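Local coordinates for hypothetical protein PH0226 (Pyrococcus horikoshii, PDB 1VE3) that probably acts as an S-adenosylmethionine-dependent methyltransferase, binding that cofactor at the C-terminal ends of the parallel strands of a Rossmann-like sheet, at residues E117-E120 and L121-F125; V107-I110 and D111-V114; D71-R74 and K75-Y79. All coordinates share one frame; numbering follows the deposited sequence.

Overall arrangement
The three contacts lie in series along one Rossmann-like methyltransferase domain: interaction 3 on helix 70-82, interaction 2 at the end of strand 104-110, interaction 1 at the start of helix 118-131. Interaction 2 is central and meets S-adenosylmethionine directly through Ile110, Asp111 and Ser112. Interaction 1 follows it in the chain, with centres about 12 Å apart, and the two touch where Leu121 CD1 packs on Phe109 CE2 at 4.0 Å. Interaction 3 touches neither; its nearest atoms are about 9 Å from interaction 2 and about 15 Å from interaction 1. Met72 of interaction 3 nevertheless belongs to the cofactor pocket, whereas Val124 of interaction 1 stays about 6 Å from the cofactor.

Interaction 1: E117-E120 and L121-F125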
ATOM      1  N   GLU A 117      -9.827  -8.102  25.025  1.00 27.53           N
ATOM      2  CA  GLU A 117     -10.767  -9.157  25.368  1.00 27.59           C
ATOM      3  C   GLU A 117     -12.072  -8.393  25.668  1.00 26.94           C
ATOM      4  O   GLU A 117     -12.061  -7.162  25.770  1.00 25.43           O
ATOM      5  CB  GLU A 117     -10.281  -9.954  26.582  1.00 30.32           C
ATOM      6  CG  GLU A 117     -10.264  -9.212  27.900  1.00 34.64           C
ATOM      7  CD  GLU A 117      -9.798 -10.100  29.047  1.00 36.18           C
ATOM      8  OE1 GLU A 117     -10.174 -11.292  29.069  1.00 39.81           O
ATOM      9  OE2 GLU A 117      -9.073  -9.609  29.932  1.00 35.45           O
ATOM     10  N   PRO A 118     -13.205  -9.100  25.801  1.00 27.44           N
ATOM     11  CA  PRO A 118     -14.486  -8.434  26.074  1.00 27.27           C
ATOM     12  C   PRO A 118     -14.521  -7.331  27.133  1.00 27.45           C
ATOM     13  O   PRO A 118     -14.974  -6.214  26.855  1.00 27.00           O
ATOM     14  CB  PRO A 118     -15.415  -9.603  26.402  1.00 25.03           C
ATOM     15  CG  PRO A 118     -14.901 -10.672  25.462  1.00 29.32           C
ATOM     16  CD  PRO A 118     -13.390 -10.556  25.651  1.00 24.83           C
ATOM     17  N   LEU A 119     -14.047  -7.610  28.338  1.00 28.65           N
ATOM     18  CA  LEU A 119     -14.101  -6.577  29.367  1.00 31.46           C
ATOM     19  C   LEU A 119     -13.212  -5.373  29.075  1.00 30.59           C
ATOM     20  O   LEU A 119     -13.462  -4.281  29.578  1.00 31.44           O
ATOM     21  CB  LEU A 119     -13.771  -7.160  30.749  1.00 35.19           C
ATOM     22  CG  LEU A 119     -12.394  -7.758  31.024  1.00 38.34           C
ATOM     23  CD1 LEU A 119     -11.324  -6.667  31.022  1.00 39.54           C
ATOM     24  CD2 LEU A 119     -12.431  -8.446  32.379  1.00 41.62           C
ATOM     25  N   GLU A 120     -12.181  -5.565  28.260  1.00 27.66           N
ATOM     26  CA  GLU A 120     -11.276  -4.467  27.923  1.00 28.79           C
ATOM     27  C   GLU A 120     -11.896  -3.614  26.822  1.00 27.16           C
ATOM     28  O   GLU A 120     -11.821  -2.382  26.857  1.00 26.74           O
ATOM     29  CB  GLU A 120      -9.914  -5.003  27.447  1.00 28.76           C
ATOM     30  CG  GLU A 120      -9.232  -5.940  28.447  1.00 31.23           C
ATOM     31  CD  GLU A 120      -7.897  -6.477  27.946  1.00 33.72           C
ATOM     32  OE1 GLU A 120      -7.809  -6.806  26.742  1.00 31.41           O
ATOM     33  OE2 GLU A 120      -6.946  -6.582  28.763  1.00 31.72           O
ATOM     34  N   LEU A 121     -12.505  -4.269  25.838  1.00 25.24           N
ATOM     35  CA  LEU A 121     -13.130  -3.520  24.758  1.00 27.09           C
ATOM     36  C   LEU A 121     -14.316  -2.755  25.342  1.00 26.79           C
ATOM     37  O   LEU A 121     -14.659  -1.684  24.860  1.00 25.11           O
ATOM     38  CB  LEU A 121     -13.597  -4.447  23.636  1.00 25.16           C
ATOM     39  CG  LEU A 121     -14.102  -3.707  22.392  1.00 26.11           C
ATOM     40  CD1 LEU A 121     -13.016  -2.765  21.876  1.00 24.84           C
ATOM     41  CD2 LEU A 121     -14.496  -4.705  21.322  1.00 25.25           C
ATOM     42  N   ASN A 122     -14.928  -3.309  26.389  1.00 27.76           N
ATOM     43  CA  ASN A 122     -16.051  -2.648  27.042  1.00 29.15           C
ATOM     44  C   ASN A 122     -15.568  -1.326  27.637  1.00 29.23           C
ATOM     45  O   ASN A 122     -16.245  -0.308  27.519  1.00 30.53           O
ATOM     46  CB  ASN A 122     -16.633  -3.527  28.156  1.00 29.36           C
ATOM     47  CG  ASN A 122     -17.698  -2.805  28.973  1.00 29.89           C
ATOM     48  OD1 ASN A 122     -17.642  -2.775  30.206  1.00 30.46           O
ATOM     49  ND2 ASN A 122     -18.673  -2.221  28.287  1.00 25.65           N
ATOM     50  N   GLN A 123     -14.393  -1.350  28.265  1.00 30.12           N
ATOM     51  CA  GLN A 123     -13.810  -0.156  28.881  1.00 29.94           C
ATOM     52  C   GLN A 123     -13.456   0.885  27.822  1.00 28.71           C
ATOM     53  O   GLN A 123     -13.654   2.078  28.027  1.00 25.58           O
ATOM     54  CB  GLN A 123     -12.549  -0.522  29.676  1.00 33.07           C
ATOM     55  CG  GLN A 123     -12.727  -1.715  30.607  1.00 38.98           C
ATOM     56  CD  GLN A 123     -11.405  -2.282  31.119  1.00 42.51           C
ATOM     57  OE1 GLN A 123     -10.459  -2.480  30.353  1.00 43.54           O
ATOM     58  NE2 GLN A 123     -11.343  -2.559  32.418  1.00 43.89           N
ATOM     59  N   VAL A 124     -12.922   0.435  26.690  1.00 27.00           N
ATOM     60  CA  VAL A 124     -12.564   1.354  25.617  1.00 26.50           C
ATOM     61  C   VAL A 124     -13.798   2.088  25.089  1.00 26.45           C
ATOM     62  O   VAL A 124     -13.788   3.313  24.960  1.00 23.89           O
ATOM     63  CB  VAL A 124     -11.894   0.615  24.448  1.00 26.77           C
ATOM     64  CG1 VAL A 124     -11.688   1.562  23.275  1.00 26.98           C
ATOM     65  CG2 VAL A 124     -10.558   0.038  24.896  1.00 27.33           C
ATOM     66  N   PHE A 125     -14.859   1.340  24.787  1.00 27.12           N
ATOM     67  CA  PHE A 125     -16.084   1.953  24.284  1.00 28.14           C
ATOM     68  C   PHE A 125     -16.625   2.972  25.279  1.00 30.98           C
ATOM     69  O   PHE A 125     -17.089   4.044  24.887  1.00 29.53           O
ATOM     70  CB  PHE A 125     -17.162   0.903  24.007  1.00 28.29           C
ATOM     71  CG  PHE A 125     -16.951   0.111  22.739  1.00 26.68           C
ATOM     72  CD1 PHE A 125     -15.927   0.428  21.853  1.00 25.96           C
ATOM     73  CD2 PHE A 125     -17.792  -0.955  22.434  1.00 26.80           C
ATOM     74  CE1 PHE A 125     -15.741  -0.312  20.679  1.00 27.04           C
ATOM     75  CE2 PHE A 125     -17.619  -1.700  21.269  1.00 25.19           C
ATOM     76  CZ  PHE A 125     -16.589  -1.376  20.387  1.00 27.56           C
TER
HETATM   77  O   HOH W   1     -15.082  -3.617  31.508  1.00 42.80           O
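Glu117, the N-cap of helix 118-131, takes two backbone bonds on its carbonyl oxygen, from Glu120 N and from Leu121 N; the latter is 2.9 Å from Glu117 O. Glu120 answers with its side chain: CG stands beside its own backbone N (chi1 -56°), and the extended chain brings OE1 back to Glu117 N at 2.9 Å. The oxygen is met on its anti side, out of the carboxylate plane, and this bond is only the side-chain-to-N-cap half of a capping box. The i to i+4 ladder continues with Asn122 N to Pro118 O (2.9 Å) and Val124 N to Glu120 O (3.0 Å). A water donates to Asn122 OD1, while Asn122 ND2 is held by Tyr206 OH. Gln123 and Glu120 cross obliquely, Gln123 OE1 lying 3.2 Å from Glu120 CA, and Gln123 also touches Arg95. On the buried side, Leu121 CG sits 4.0 Å above one face of the Phe125 ring, toward its rim. Leu121 also touches Trp194 and Phe109 of strand 104-110, and Phe125 packs on Leu202 and Ala203, so the first two turns of the helix pack between that strand and helix 196-203.

Interaction 2: V107-I110 and D111-V114; sequences VIFI and DSIV. With SAM (S-adenosylmethionine), chain C.
Strand 104-110 ends at Ile110, and Asp111 then adopts a left-handed backbone conformation (phi 39°, psi 53°) that brings the Ser112 side chain back to the Ile110 carbonyl. This is the end of the fourth strand of a Rossmann-like methyltransferase sheet of order 3-2-1-4-5-7-6, and the turn lines the S-adenosylmethionine pocket. Two donors grip Ile110 O: Ser112 OG at 2.8 Å, coming from above the carbonyl plane, and the amino nitrogen N of the cofactor at 3.1 Å. Ser112 OG is set beside its own backbone N (chi1 -59°), a position that also puts it 3.4 Å from C5' of the cofactor. With an alanine here, Ile110 O is likely to be left with the cofactor's amino group but without its hydroxyl donor, and the turn would be held less firmly. Beside the turn, the buried Phe109 ring packs with its far end: CE1 meets Ser112 CB at 3.7 Å, and CE2 meets Ile113 CG2 at 3.8 Å, the Phe109 and Ile113 side chains crossing at about a right angle. Asp111 turns its carboxylate over Ile110, with OD2 3.5 Å from Ile110 CG2, and a salt bridge from OD2 to Arg24, itself a cofactor-binding residue, holds it there. The Asp111 carbonyl faces the sulfonium end: its O lies 3.0 Å from CE, the methyl carbon of S-adenosylmethionine.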
ATOM      1  N   VAL A 107     -13.336  10.160  16.836  1.00 32.67           N
ATOM      2  CA  VAL A 107     -12.445   9.202  17.454  1.00 31.85           C
ATOM      3  C   VAL A 107     -12.415   8.048  16.472  1.00 31.43           C
ATOM      4  O   VAL A 107     -13.446   7.434  16.213  1.00 33.10           O
ATOM      5  CB  VAL A 107     -12.994   8.696  18.804  1.00 32.15           C
ATOM      6  CG1 VAL A 107     -12.172   7.519  19.288  1.00 30.18           C
ATOM      7  CG2 VAL A 107     -12.962   9.819  19.828  1.00 31.29           C
ATOM      8  N   ILE A 108     -11.248   7.777  15.894  1.00 31.96           N
ATOM      9  CA  ILE A 108     -11.126   6.672  14.949  1.00 31.14           C
ATOM     10  C   ILE A 108     -10.388   5.541  15.641  1.00 29.16           C
ATOM     11  O   ILE A 108      -9.470   5.772  16.435  1.00 28.34           O
ATOM     12  CB  ILE A 108     -10.389   7.094  13.655  1.00 31.35           C
ATOM     13  CG1 ILE A 108      -8.943   7.492  13.965  1.00 32.36           C
ATOM     14  CG2 ILE A 108     -11.130   8.254  13.014  1.00 32.62           C
ATOM     15  CD1 ILE A 108      -8.128   7.866  12.728  1.00 32.36           C
ATOM     16  N   PHE A 109     -10.807   4.319  15.332  1.00 29.40           N
ATOM     17  CA  PHE A 109     -10.276   3.108  15.949  1.00 29.30           C
ATOM     18  C   PHE A 109     -10.182   2.074  14.821  1.00 30.24           C
ATOM     19  O   PHE A 109     -11.183   1.456  14.425  1.00 28.35           O
ATOM     20  CB  PHE A 109     -11.267   2.687  17.049  1.00 29.13           C
ATOM     21  CG  PHE A 109     -10.805   1.561  17.919  1.00 27.89           C
ATOM     22  CD1 PHE A 109      -9.550   1.583  18.514  1.00 27.66           C
ATOM     23  CD2 PHE A 109     -11.664   0.505  18.205  1.00 29.37           C
ATOM     24  CE1 PHE A 109      -9.155   0.572  19.382  1.00 28.64           C
ATOM     25  CE2 PHE A 109     -11.280  -0.516  19.075  1.00 27.69           C
ATOM     26  CZ  PHE A 109     -10.025  -0.480  19.666  1.00 30.08           C
ATOM     27  N   ILE A 110      -8.967   1.892  14.307  1.00 29.51           N
ATOM     28  CA  ILE A 110      -8.744   1.003  13.176  1.00 30.74           C
ATOM     29  C   ILE A 110      -7.889  -0.244  13.413  1.00 30.38           C
ATOM     30  O   ILE A 110      -6.835  -0.173  14.031  1.00 30.68           O
ATOM     31  CB  ILE A 110      -8.125   1.820  12.006  1.00 29.05           C
ATOM     32  CG1 ILE A 110      -9.092   2.944  11.606  1.00 30.97           C
ATOM     33  CG2 ILE A 110      -7.807   0.908  10.829  1.00 28.52           C
ATOM     34  CD1 ILE A 110      -8.575   3.863  10.511  1.00 36.18           C
ATOM     35  N   ASP A 111      -8.356  -1.380  12.895  1.00 32.12           N
ATOM     36  CA  ASP A 111      -7.642  -2.657  13.000  1.00 31.92           C
ATOM     37  C   ASP A 111      -6.972  -2.886  14.353  1.00 31.00           C
ATOM     38  O   ASP A 111      -5.785  -3.195  14.392  1.00 29.72           O
ATOM     39  CB  ASP A 111      -6.546  -2.746  11.922  1.00 34.94           C
ATOM     40  CG  ASP A 111      -7.092  -2.913  10.513  1.00 39.31           C
ATOM     41  OD1 ASP A 111      -7.929  -3.817  10.301  1.00 42.64           O
ATOM     42  OD2 ASP A 111      -6.663  -2.152   9.606  1.00 40.19           O
ATOM     43  N   SER A 112      -7.702  -2.767  15.456  1.00 28.38           N
ATOM     44  CA  SER A 112      -7.057  -2.955  16.755  1.00 28.98           C
ATOM     45  C   SER A 112      -7.743  -3.855  17.771  1.00 27.85           C
ATOM     46  O   SER A 112      -7.152  -4.156  18.807  1.00 28.09           O
ATOM     47  CB  SER A 112      -6.811  -1.595  17.422  1.00 28.61           C
ATOM     48  OG  SER A 112      -5.999  -0.766  16.615  1.00 30.20           O
ATOM     49  N   ILE A 113      -8.969  -4.290  17.491  1.00 27.35           N
ATOM     50  CA  ILE A 113      -9.700  -5.109  18.442  1.00 26.93           C
ATOM     51  C   ILE A 113      -9.063  -6.436  18.846  1.00 27.96           C
ATOM     52  O   ILE A 113      -9.373  -6.945  19.925  1.00 26.44           O
ATOM     53  CB  ILE A 113     -11.150  -5.389  17.971  1.00 29.93           C
ATOM     54  CG1 ILE A 113     -11.144  -6.103  16.624  1.00 30.20           C
ATOM     55  CG2 ILE A 113     -11.937  -4.085  17.908  1.00 27.98           C
ATOM     56  CD1 ILE A 113     -12.536  -6.553  16.184  1.00 36.69           C
ATOM     57  N   VAL A 114      -8.179  -6.999  18.017  1.00 26.32           N
ATOM     58  CA  VAL A 114      -7.548  -8.269  18.388  1.00 27.03           C
ATOM     59  C   VAL A 114      -6.794  -8.126  19.696  1.00 25.98           C
ATOM     60  O   VAL A 114      -6.480  -9.115  20.345  1.00 26.79           O
ATOM     61  CB  VAL A 114      -6.552  -8.810  17.302  1.00 27.05           C
ATOM     62  CG1 VAL A 114      -7.303  -9.137  16.022  1.00 28.97           C
ATOM     63  CG2 VAL A 114      -5.434  -7.800  17.030  1.00 26.64           C
TER
HETATM   64  N   SAM C 302      -4.725   2.129  14.191  1.00 30.04           N
HETATM   65  CA  SAM C 302      -3.443   1.487  13.780  1.00 31.39           C
HETATM   66  C   SAM C 302      -3.368   1.431  12.256  1.00 32.52           C
HETATM   67  O   SAM C 302      -2.275   1.641  11.715  1.00 33.99           O
HETATM   68  OXT SAM C 302      -4.460   1.162  11.665  1.00 30.23           O
HETATM   69  CB  SAM C 302      -3.427   0.096  14.327  1.00 31.94           C
HETATM   70  CG  SAM C 302      -2.097  -0.443  14.513  1.00 30.17           C
HETATM   71  SD  SAM C 302      -2.051  -2.155  15.179  1.00 30.17           S
HETATM   72  CE  SAM C 302      -2.832  -3.118  14.044  1.00 27.33           C
HETATM   73  C5' SAM C 302      -2.909  -2.060  16.757  1.00 25.73           C
HETATM   74  C4' SAM C 302      -2.302  -1.061  17.871  1.00 23.98           C
HETATM   75  O4' SAM C 302      -3.142  -1.115  19.076  1.00 23.29           O
HETATM   76  C3' SAM C 302      -0.941  -1.487  18.399  1.00 23.85           C
HETATM   77  O3' SAM C 302      -0.134  -0.342  17.828  1.00 27.01           O
HETATM   78  C2' SAM C 302      -0.880  -1.330  19.880  1.00 24.95           C
HETATM   79  O2' SAM C 302       0.205  -0.787  20.566  1.00 26.57           O
HETATM   80  C1' SAM C 302      -2.296  -0.687  20.123  1.00 22.86           C
HETATM   81  N9  SAM C 302      -2.860  -1.039  21.432  1.00 25.14           N
HETATM   82  C8  SAM C 302      -3.068  -2.262  22.068  1.00 25.82           C
HETATM   83  N7  SAM C 302      -3.610  -2.156  23.256  1.00 24.82           N
HETATM   84  C5  SAM C 302      -3.773  -0.817  23.432  1.00 26.80           C
HETATM   85  C6  SAM C 302      -4.311   0.011  24.512  1.00 25.10           C
HETATM   86  N6  SAM C 302      -4.790  -0.514  25.652  1.00 24.75           N
HETATM   87  N1  SAM C 302      -4.332   1.415  24.365  1.00 26.53           N
HETATM   88  C2  SAM C 302      -3.851   1.989  23.215  1.00 25.85           C
HETATM   89  N3  SAM C 302      -3.330   1.312  22.154  1.00 25.42           N
HETATM   90  C4  SAM C 302      -3.314  -0.096  22.313  1.00 24.20           C

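Interaction 3: D71-R74 and K75-Y79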
ATOM      1  N   ASP A  71       7.274   2.008  21.480  1.00 39.37           N
ATOM      2  CA  ASP A  71       7.896   1.847  20.168  1.00 39.96           C
ATOM      3  C   ASP A  71       7.046   2.436  19.045  1.00 40.09           C
ATOM      4  O   ASP A  71       7.567   3.101  18.146  1.00 37.98           O
ATOM      5  CB  ASP A  71       8.156   0.368  19.874  1.00 42.88           C
ATOM      6  CG  ASP A  71       8.935  -0.321  20.974  1.00 47.34           C
ATOM      7  OD1 ASP A  71       9.985   0.215  21.392  1.00 48.18           O
ATOM      8  OD2 ASP A  71       8.495  -1.406  21.419  1.00 51.61           O
HETATM    9  N   MSE A  72       5.742   2.174  19.087  1.00 38.88           N
HETATM   10  CA  MSE A  72       4.835   2.700  18.070  1.00 38.77           C
HETATM   11  C   MSE A  72       4.889   4.222  18.088  1.00 36.60           C
HETATM   12  O   MSE A  72       5.021   4.863  17.050  1.00 35.42           O
HETATM   13  CB  MSE A  72       3.400   2.235  18.343  1.00 40.16           C
HETATM   14  CG  MSE A  72       3.174   0.743  18.124  1.00 42.20           C
HETATM   15 SE   MSE A  72       3.434   0.232  16.278  1.00 44.21          SE
HETATM   16  CE  MSE A  72       5.002  -0.877  16.520  1.00 46.19           C
ATOM     17  N   ILE A  73       4.785   4.786  19.286  1.00 34.46           N
ATOM     18  CA  ILE A  73       4.811   6.228  19.468  1.00 35.48           C
ATOM     19  C   ILE A  73       6.146   6.834  19.037  1.00 36.79           C
ATOM     20  O   ILE A  73       6.176   7.900  18.420  1.00 36.53           O
ATOM     21  CB  ILE A  73       4.517   6.592  20.942  1.00 34.39           C
ATOM     22  CG1 ILE A  73       3.099   6.133  21.306  1.00 33.62           C
ATOM     23  CG2 ILE A  73       4.648   8.096  21.157  1.00 34.97           C
ATOM     24  CD1 ILE A  73       2.009   6.767  20.452  1.00 31.22           C
ATOM     25  N   ARG A  74       7.246   6.155  19.349  1.00 39.10           N
ATOM     26  CA  ARG A  74       8.563   6.649  18.963  1.00 43.00           C
ATOM     27  C   ARG A  74       8.665   6.767  17.440  1.00 43.37           C
ATOM     28  O   ARG A  74       9.113   7.788  16.923  1.00 44.05           O
ATOM     29  CB  ARG A  74       9.667   5.724  19.489  1.00 44.98           C
ATOM     30  CG  ARG A  74      11.079   6.289  19.299  1.00 47.82           C
ATOM     31  CD  ARG A  74      12.149   5.397  19.919  1.00 50.98           C
ATOM     32  NE  ARG A  74      12.100   4.033  19.398  1.00 55.07           N
ATOM     33  CZ  ARG A  74      11.612   2.991  20.067  1.00 56.86           C
ATOM     34  NH1 ARG A  74      11.133   3.144  21.296  1.00 57.60           N
ATOM     35  NH2 ARG A  74      11.589   1.793  19.497  1.00 58.01           N
ATOM     36  N   LYS A  75       8.248   5.727  16.723  1.00 43.46           N
ATOM     37  CA  LYS A  75       8.295   5.765  15.263  1.00 43.94           C
ATOM     38  C   LYS A  75       7.348   6.833  14.724  1.00 42.58           C
ATOM     39  O   LYS A  75       7.654   7.512  13.744  1.00 41.86           O
ATOM     40  CB  LYS A  75       7.902   4.412  14.659  1.00 45.55           C
ATOM     41  CG  LYS A  75       9.009   3.384  14.521  1.00 48.90           C
ATOM     42  CD  LYS A  75       8.502   2.183  13.710  1.00 50.18           C
ATOM     43  CE  LYS A  75       9.492   1.028  13.720  1.00 52.75           C
ATOM     44  NZ  LYS A  75       8.970  -0.165  12.992  1.00 52.48           N
ATOM     45  N   ALA A  76       6.195   6.974  15.367  1.00 42.03           N
ATOM     46  CA  ALA A  76       5.199   7.948  14.942  1.00 41.60           C
ATOM     47  C   ALA A  76       5.822   9.337  14.898  1.00 42.15           C
ATOM     48  O   ALA A  76       5.675  10.060  13.915  1.00 40.13           O
ATOM     49  CB  ALA A  76       4.005   7.934  15.895  1.00 38.77           C
ATOM     50  N   ARG A  77       6.521   9.694  15.968  1.00 42.56           N
ATOM     51  CA  ARG A  77       7.166  10.995  16.064  1.00 45.19           C
ATOM     52  C   ARG A  77       8.188  11.231  14.958  1.00 46.24           C
ATOM     53  O   ARG A  77       8.239  12.318  14.381  1.00 47.50           O
ATOM     54  CB  ARG A  77       7.798  11.147  17.446  1.00 45.06           C
ATOM     55  CG  ARG A  77       6.742  11.395  18.513  1.00 47.75           C
ATOM     56  CD  ARG A  77       7.231  11.167  19.925  1.00 47.59           C
ATOM     57  NE  ARG A  77       6.161  11.466  20.871  1.00 46.98           N
ATOM     58  CZ  ARG A  77       6.144  11.077  22.142  1.00 46.95           C
ATOM     59  NH1 ARG A  77       7.144  10.360  22.636  1.00 45.19           N
ATOM     60  NH2 ARG A  77       5.116  11.403  22.916  1.00 46.71           N
ATOM     61  N   GLU A  78       8.994  10.220  14.650  1.00 47.04           N
ATOM     62  CA  GLU A  78       9.982  10.358  13.584  1.00 47.97           C
ATOM     63  C   GLU A  78       9.283  10.570  12.245  1.00 47.75           C
ATOM     64  O   GLU A  78       9.765  11.327  11.403  1.00 47.61           O
ATOM     65  CB  GLU A  78      10.872   9.121  13.520  1.00 49.34           C
ATOM     66  CG  GLU A  78      11.676   8.908  14.785  1.00 53.10           C
ATOM     67  CD  GLU A  78      12.498   7.643  14.742  1.00 54.90           C
ATOM     68  OE1 GLU A  78      13.352   7.520  13.838  1.00 56.79           O
ATOM     69  OE2 GLU A  78      12.289   6.774  15.613  1.00 56.05           O
ATOM     70  N   TYR A  79       8.149   9.897  12.043  1.00 46.89           N
ATOM     71  CA  TYR A  79       7.401  10.063  10.799  1.00 47.39           C
ATOM     72  C   TYR A  79       6.838  11.472  10.736  1.00 48.08           C
ATOM     73  O   TYR A  79       6.819  12.098   9.678  1.00 47.73           O
ATOM     74  CB  TYR A  79       6.250   9.055  10.700  1.00 45.83           C
ATOM     75  CG  TYR A  79       6.671   7.691  10.200  1.00 45.86           C
ATOM     76  CD1 TYR A  79       7.318   7.548   8.970  1.00 44.79           C
ATOM     77  CD2 TYR A  79       6.419   6.542  10.949  1.00 44.42           C
ATOM     78  CE1 TYR A  79       7.703   6.293   8.497  1.00 44.33           C
ATOM     79  CE2 TYR A  79       6.800   5.282  10.485  1.00 44.74           C
ATOM     80  CZ  TYR A  79       7.441   5.165   9.258  1.00 44.77           C
ATOM     81  OH  TYR A  79       7.810   3.921   8.787  1.00 42.50           O
TER
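Ile73 and Arg77, one helical turn apart, meet on helix 70-82, the helix of a beta-alpha-beta unit in which it links strand 62-67 to strand 88-91 of the Rossmann-like sheet. The backbone bonds are those of a regular alpha helix: Lys75 N to Asp71 O, Ala76 N to Met72 O at 2.9 Å, and Arg77 N to Ile73 O at 3.1 Å, while Glu78 N to Arg74 O is weak.

Among the charged groups, the firm pair is Asp71 with Arg74. The arginine chain bends at chi3 (56°) and turns its guanidinium back along the helix, so that NH2 and NH1 both reach the single oxygen Asp71 OD1, at 2.9 Å for NH2 and 3.1 Å for NH1. That oxygen lies in the guanidinium plane, so the salt bridge is made end-on at the edge. Glu78 runs alongside Arg74, pointing the same way, but Glu78 OE2 stays 4.7 Å from Arg74 NE; the opposite charges can at most attract weakly here, and the nearer side-chain approach is of OE2 to the aliphatic CG of Arg74.

Further along the helix, and apart from the sheet, Tyr79 packs against Glu173 of the second subunit. Toward the sheet the packing is largely apolar, with Asp67 the polar exception. Ile73 touches Val91 and Asp67, and Ala76 touches Phe89. Met72, present as selenomethionine, reaches Asp67 and touches a bound S-adenosylmethionine. Arg77 runs extended from CG to NE across Ile73, and Arg77 NH2 is tied to Phe89 O on strand 88-91, which probably helps to fix the plane of the guanidinium. Over one face of that plane sits the branch methyl of the isoleucine, centred on the group, with Ile73 CG2 3.5 Å from Arg77 CZ.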